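Local coordinates for protein putative oxygenase (Streptomyces coelicolor, PDB 2OG5) that hydroxylates L-asparagine at C3, using iron(II), 2-oxoglutarate and oxygen, to supply a building block of the calcium-dependent antibiotic, at residues 179-184 against 329-334. Numbering follows the deposited sequence.
With NA (sodium ion), chain B.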
# COMPACT_ATOMS: atom_id res chain seq x y z
N HIS A 179 -7.99 2.73 -7.04
CA HIS A 179 -7.64 4.03 -6.48
C HIS A 179 -6.15 4.10 -6.16
O HIS A 179 -5.51 3.08 -5.89
CB HIS A 179 -8.43 4.30 -5.20
CG HIS A 179 -8.17 3.32 -4.10
ND1 HIS A 179 -8.71 2.05 -4.08
CD2 HIS A 179 -7.41 3.42 -2.99
CE1 HIS A 179 -8.29 1.41 -3.00
NE2 HIS A 179 -7.50 2.22 -2.32
N ASN A 180 -5.63 5.32 -6.19
CA ASN A 180 -4.38 5.64 -5.50
C ASN A 180 -4.73 5.78 -4.02
O ASN A 180 -5.78 6.33 -3.68
CB ASN A 180 -3.78 6.96 -6.00
CG ASN A 180 -3.33 6.89 -7.45
OD1 ASN A 180 -3.89 7.56 -8.30
ND2 ASN A 180 -2.30 6.08 -7.72
N GLU A 181 -3.87 5.26 -3.15
CA GLU A 181 -4.08 5.37 -1.72
C GLU A 181 -4.07 6.84 -1.30
O GLU A 181 -3.14 7.57 -1.61
CB GLU A 181 -2.98 4.61 -0.96
CG GLU A 181 -3.30 4.38 0.50
CD GLU A 181 -4.44 3.44 0.71
OE1 GLU A 181 -4.72 2.63 -0.20
OE2 GLU A 181 -5.11 3.51 1.77
N ASN A 182 -5.12 7.24 -0.59
CA ASN A 182 -5.26 8.59 -0.04
C ASN A 182 -5.01 9.64 -1.11
O ASN A 182 -4.26 10.60 -0.90
CB ASN A 182 -4.35 8.80 1.19
CG ASN A 182 -4.68 7.85 2.35
OD1 ASN A 182 -3.85 7.60 3.23
ND2 ASN A 182 -5.90 7.31 2.34
N ALA A 183 -5.66 9.45 -2.27
CA ALA A 183 -5.46 10.30 -3.44
C ALA A 183 -5.64 11.79 -3.15
O ALA A 183 -4.95 12.62 -3.73
CB ALA A 183 -6.40 9.86 -4.59
N PHE A 184 -6.55 12.11 -2.24
CA PHE A 184 -6.82 13.51 -1.87
C PHE A 184 -5.64 14.21 -1.21
O PHE A 184 -5.59 15.44 -1.20
CB PHE A 184 -8.00 13.57 -0.89
CG PHE A 184 -7.66 13.14 0.52
CD1 PHE A 184 -7.37 14.08 1.49
CD2 PHE A 184 -7.62 11.79 0.87
CE1 PHE A 184 -7.05 13.68 2.80
CE2 PHE A 184 -7.30 11.40 2.17
CZ PHE A 184 -7.01 12.34 3.12
N ARG A 329 -0.43 -3.79 6.50
CA ARG A 329 -0.12 -2.74 5.56
C ARG A 329 0.70 -1.65 6.23
O ARG A 329 0.40 -1.21 7.34
CB ARG A 329 -1.42 -2.13 5.04
CG ARG A 329 -1.19 -1.08 3.96
CD ARG A 329 -2.48 -0.53 3.47
NE ARG A 329 -3.16 0.22 4.51
CZ ARG A 329 -4.41 0.66 4.42
NH1 ARG A 329 -5.13 0.43 3.34
NH2 ARG A 329 -4.94 1.32 5.44
N THR A 330 1.73 -1.19 5.52
CA THR A 330 2.51 -0.03 5.91
C THR A 330 2.74 0.87 4.70
O THR A 330 3.03 0.39 3.61
CB THR A 330 3.85 -0.45 6.51
OG1 THR A 330 3.58 -1.12 7.74
CG2 THR A 330 4.75 0.74 6.78
N PHE A 331 2.58 2.17 4.93
CA PHE A 331 2.86 3.20 3.94
C PHE A 331 4.30 3.67 4.02
O PHE A 331 4.87 3.77 5.12
CB PHE A 331 1.96 4.41 4.16
CG PHE A 331 0.48 4.11 4.13
CD1 PHE A 331 -0.06 3.26 3.19
CD2 PHE A 331 -0.37 4.71 5.05
CE1 PHE A 331 -1.41 3.00 3.16
CE2 PHE A 331 -1.73 4.45 5.03
CZ PHE A 331 -2.25 3.61 4.07
N VAL A 332 4.89 3.98 2.87
CA VAL A 332 6.23 4.54 2.79
C VAL A 332 6.21 5.92 2.16
O VAL A 332 5.56 6.13 1.13
CB VAL A 332 7.14 3.64 1.94
CG1 VAL A 332 8.57 4.17 1.94
CG2 VAL A 332 7.09 2.20 2.46
N LEU A 333 6.93 6.84 2.80
CA LEU A 333 7.20 8.16 2.29
C LEU A 333 8.65 8.19 1.82
O LEU A 333 9.57 7.91 2.59
CB LEU A 333 6.92 9.23 3.35
CG LEU A 333 5.44 9.29 3.78
CD1 LEU A 333 5.26 10.14 5.05
CD2 LEU A 333 4.56 9.83 2.66
N THR A 334 8.85 8.50 0.54
CA THR A 334 10.19 8.52 -0.03
C THR A 334 11.04 9.68 0.47
O THR A 334 12.25 9.57 0.49
CB THR A 334 10.13 8.56 -1.55
OG1 THR A 334 9.12 9.49 -1.97
CG2 THR A 334 9.80 7.18 -2.09
NA NA B . -5.92 1.14 -0.81
O HOH W 1 -4.62 -0.44 0.71
O HOH W 2 -7.02 1.82 0.66
O HOH W 3 -6.94 -0.55 -0.33
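Glu181 faces Phe331 and Arg329 across a gap too wide for backbone bonding: the closest CA atoms, those of Glu181 and Phe331, are 9.2 Å apart. His179 ends strand 176-179 and residues 180-184 run on as loop, whereas 329-333 form the last part of strand 326-333; with the backbones this far apart, the contact is made by side chains, and it is buried. Glu181 does most of the work. Its CG stands anti to the backbone N (chi1 -166°) and the chain then bends at chi2 (67°), which brings the carboxylate to the metal, a sodium ion here. Glu181 OE1 binds that ion at 2.0 Å, and His179 NE2 binds it at 2.4 Å; His311 and three waters complete the shell. The other oxygen, Glu181 OE2, looks to Arg329: it sits over one face of the guanidinium, 3.5 Å from Arg329 NH1, a salt bridge of charges alone, since no N-H points at it. Arg329 NH1 instead donates to water 1 at 2.8 Å, lying at the guanidinium edge, and this water is itself a metal ligand, so arginine and metal are joined through it. NH2 is held by Gln156 OE1, which helps fix the group. Phe331 packs against both groups. Its CE1 meets Glu181 CG at 3.5 Å, obliquely, while its CZ lies 3.4 Å above the Arg329 guanidinium plane, toward the rim. His179 and Glu181 supply the HxE part of the facial triad of two histidines and one carboxylate that holds iron(II) in the jelly-roll 2-oxoglutarate-dependent oxygenases; Glu181, Asn182 and Arg329 also bind L-asparagine, which places this contact at the active site of a clavaminate synthase-like enzyme.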